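Local coordinates for protein nigritoxine (Vibrio nigripulchritudo, PDB 5M41) that acts as a bacterial toxin against crustaceans and insects, at residues V273-Q277 and R436-T440. Sequence-based numbering, arbitrary orientation. Where two conformers were deposited one is given.
Sequences VEYSQ and RPIPT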
loop_
_atom_site.group_PDB
_atom_site.type_symbol
_atom_site.label_atom_id
_atom_site.label_comp_id
_atom_site.label_asym_id
_atom_site.label_seq_id
_atom_site.Cartn_x
_atom_site.Cartn_y
_atom_site.Cartn_z
ATOM N N VAL A 273 0.622 -4.517 15.460
ATOM C CA VAL A 273 0.335 -5.806 14.821
ATOM C C VAL A 273 0.559 -5.756 13.313
ATOM O O VAL A 273 0.047 -4.868 12.633
ATOM C CB VAL A 273 -1.082 -6.337 15.181
ATOM C CG1 VAL A 273 -1.980 -5.220 15.709
ATOM C CG2 VAL A 273 -1.730 -7.083 14.012
ATOM N N GLU A 274 1.339 -6.709 12.802
ATOM C CA GLU A 274 1.715 -6.749 11.381
ATOM C C GLU A 274 1.464 -8.117 10.755
ATOM O O GLU A 274 1.728 -9.140 11.381
ATOM C CB GLU A 274 3.192 -6.365 11.200
ATOM C CG GLU A 274 3.538 -4.923 11.564
ATOM C CD GLU A 274 2.867 -3.869 10.680
ATOM O OE1 GLU A 274 2.274 -4.206 9.624
ATOM O OE2 GLU A 274 2.941 -2.675 11.047
ATOM N N TYR A 275 0.988 -8.134 9.511
ATOM C CA TYR A 275 0.534 -9.374 8.882
ATOM C C TYR A 275 1.547 -10.064 7.968
ATOM O O TYR A 275 2.389 -9.405 7.353
ATOM C CB TYR A 275 -0.770 -9.134 8.116
ATOM C CG TYR A 275 -1.921 -8.749 9.020
ATOM C CD1 TYR A 275 -2.515 -9.694 9.855
ATOM C CD2 TYR A 275 -2.403 -7.435 9.049
ATOM C CE1 TYR A 275 -3.558 -9.350 10.697
ATOM C CE2 TYR A 275 -3.448 -7.076 9.894
ATOM C CZ TYR A 275 -4.019 -8.035 10.711
ATOM O OH TYR A 275 -5.054 -7.705 11.538
ATOM N N SER A 276 1.449 -11.393 7.895
ATOM C CA SER A 276 2.145 -12.177 6.873
ATOM C C SER A 276 1.161 -12.550 5.771
ATOM O O SER A 276 -0.056 -12.433 5.947
ATOM C CB SER A 276 2.761 -13.443 7.465
ATOM O OG SER A 276 1.780 -14.456 7.608
ATOM N N GLN A 277 1.695 -13.017 4.648
ATOM C CA GLN A 277 0.886 -13.329 3.471
ATOM C C GLN A 277 -0.170 -14.423 3.681
ATOM O O GLN A 277 -1.267 -14.326 3.131
ATOM C CB GLN A 277 1.779 -13.665 2.279
ATOM C CG GLN A 277 2.460 -12.452 1.660
ATOM C CD GLN A 277 3.605 -12.835 0.738
ATOM O OE1 GLN A 277 4.728 -12.348 0.889
ATOM N NE2 GLN A 277 3.328 -13.721 -0.220
ATOM N N ARG A 436 -8.885 -5.404 15.096
ATOM C CA ARG A 436 -7.567 -5.570 14.474
ATOM C C ARG A 436 -7.434 -4.654 13.258
ATOM O O ARG A 436 -8.426 -4.374 12.598
ATOM C CB ARG A 436 -7.373 -7.019 13.993
ATOM C CG ARG A 436 -7.623 -8.101 15.031
ATOM C CD ARG A 436 -7.169 -9.463 14.528
ATOM N NE ARG A 436 -6.602 -10.278 15.601
ATOM C CZ ARG A 436 -6.019 -11.455 15.417
ATOM N NH1 ARG A 436 -5.927 -11.969 14.197
ATOM N NH2 ARG A 436 -5.531 -12.122 16.453
ATOM N N PRO A 437 -6.207 -4.230 12.925
ATOM C CA PRO A 437 -6.071 -3.518 11.667
ATOM C C PRO A 437 -6.449 -4.380 10.442
ATOM O O PRO A 437 -6.214 -5.587 10.428
ATOM C CB PRO A 437 -4.586 -3.124 11.633
ATOM C CG PRO A 437 -3.928 -4.028 12.626
ATOM C CD PRO A 437 -4.953 -4.212 13.703
ATOM N N ILE A 438 -7.046 -3.763 9.434
ATOM C CA ILE A 438 -7.325 -4.469 8.188
ATOM C C ILE A 438 -6.019 -4.691 7.411
ATOM O O ILE A 438 -5.242 -3.761 7.227
ATOM C CB ILE A 438 -8.385 -3.768 7.296
ATOM C CG1 ILE A 438 -9.550 -3.235 8.166
ATOM C CG2 ILE A 438 -8.895 -4.768 6.237
ATOM C CD1 ILE A 438 -10.741 -2.692 7.381
ATOM N N PRO A 439 -5.767 -5.942 6.975
ATOM C CA PRO A 439 -4.608 -6.225 6.129
ATOM C C PRO A 439 -4.663 -5.444 4.815
ATOM O O PRO A 439 -5.740 -5.038 4.361
ATOM C CB PRO A 439 -4.729 -7.738 5.840
ATOM C CG PRO A 439 -5.567 -8.269 6.950
ATOM C CD PRO A 439 -6.518 -7.157 7.322
ATOM N N THR A 440 -3.504 -5.237 4.215
ATOM C CA THR A 440 -3.442 -4.585 2.924
ATOM C C THR A 440 -4.094 -5.454 1.844
ATOM O O THR A 440 -4.129 -6.675 1.941
ATOM C CB THR A 440 -2.001 -4.234 2.518
ATOM O OG1 THR A 440 -2.033 -3.548 1.257
ATOM C CG2 THR A 440 -1.119 -5.504 2.423
#
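Tyr-275 reaches across to the proline-rich run 436-440 and meets it in two ways, through its hydroxyl and through one face of its ring. The hydroxyl donates a hydrogen bond to the main-chain carbonyl of Pro-437, with Tyr-275 OH 2.7 Å from Pro-437 O. Its approach lies in the carbonyl plane, at a C=O...donor angle of 149°, and the oxygen sits at the ring edge, close to the ring plane. Over one face lies Pro-439, whose CG stands 3.9 Å from the Tyr-275 ring centroid and 15° off the ring normal, a CH-pi contact offset toward the CE2 and CD2 rim. With CG anti to its own carbonyl carbon (chi1 -65°), Tyr-275 brings its ring to the two prolines; the hydrogen bond at the hydroxyl and Pro-439 over one face together restrain the ring's rotation. The aliphatic root of Arg-436 closes in on the same hydroxyl, CB lying 3.4 Å from Tyr-275 OH. At the far end, Val-273 and Pro-437 touch tip to tip, CG1 to CD at 3.7 Å, a small apolar patch.

Arg-425 touches both sides: its NH1 hydrogen-bonds to the carbonyl of Val-273, and it packs against Tyr-275 and Pro-437. The contact thus joins the loop leading into helix 277-283, with Ser-276 as its N-cap, to edge strand 435-437 of a three-stranded antiparallel sheet. Beyond that strand, Pro-439 packs on Ala-280 and Ile-283 of the helix, while Ile-438 points away from the loop and touches Tyr-428 on the neighbouring strand 427-429.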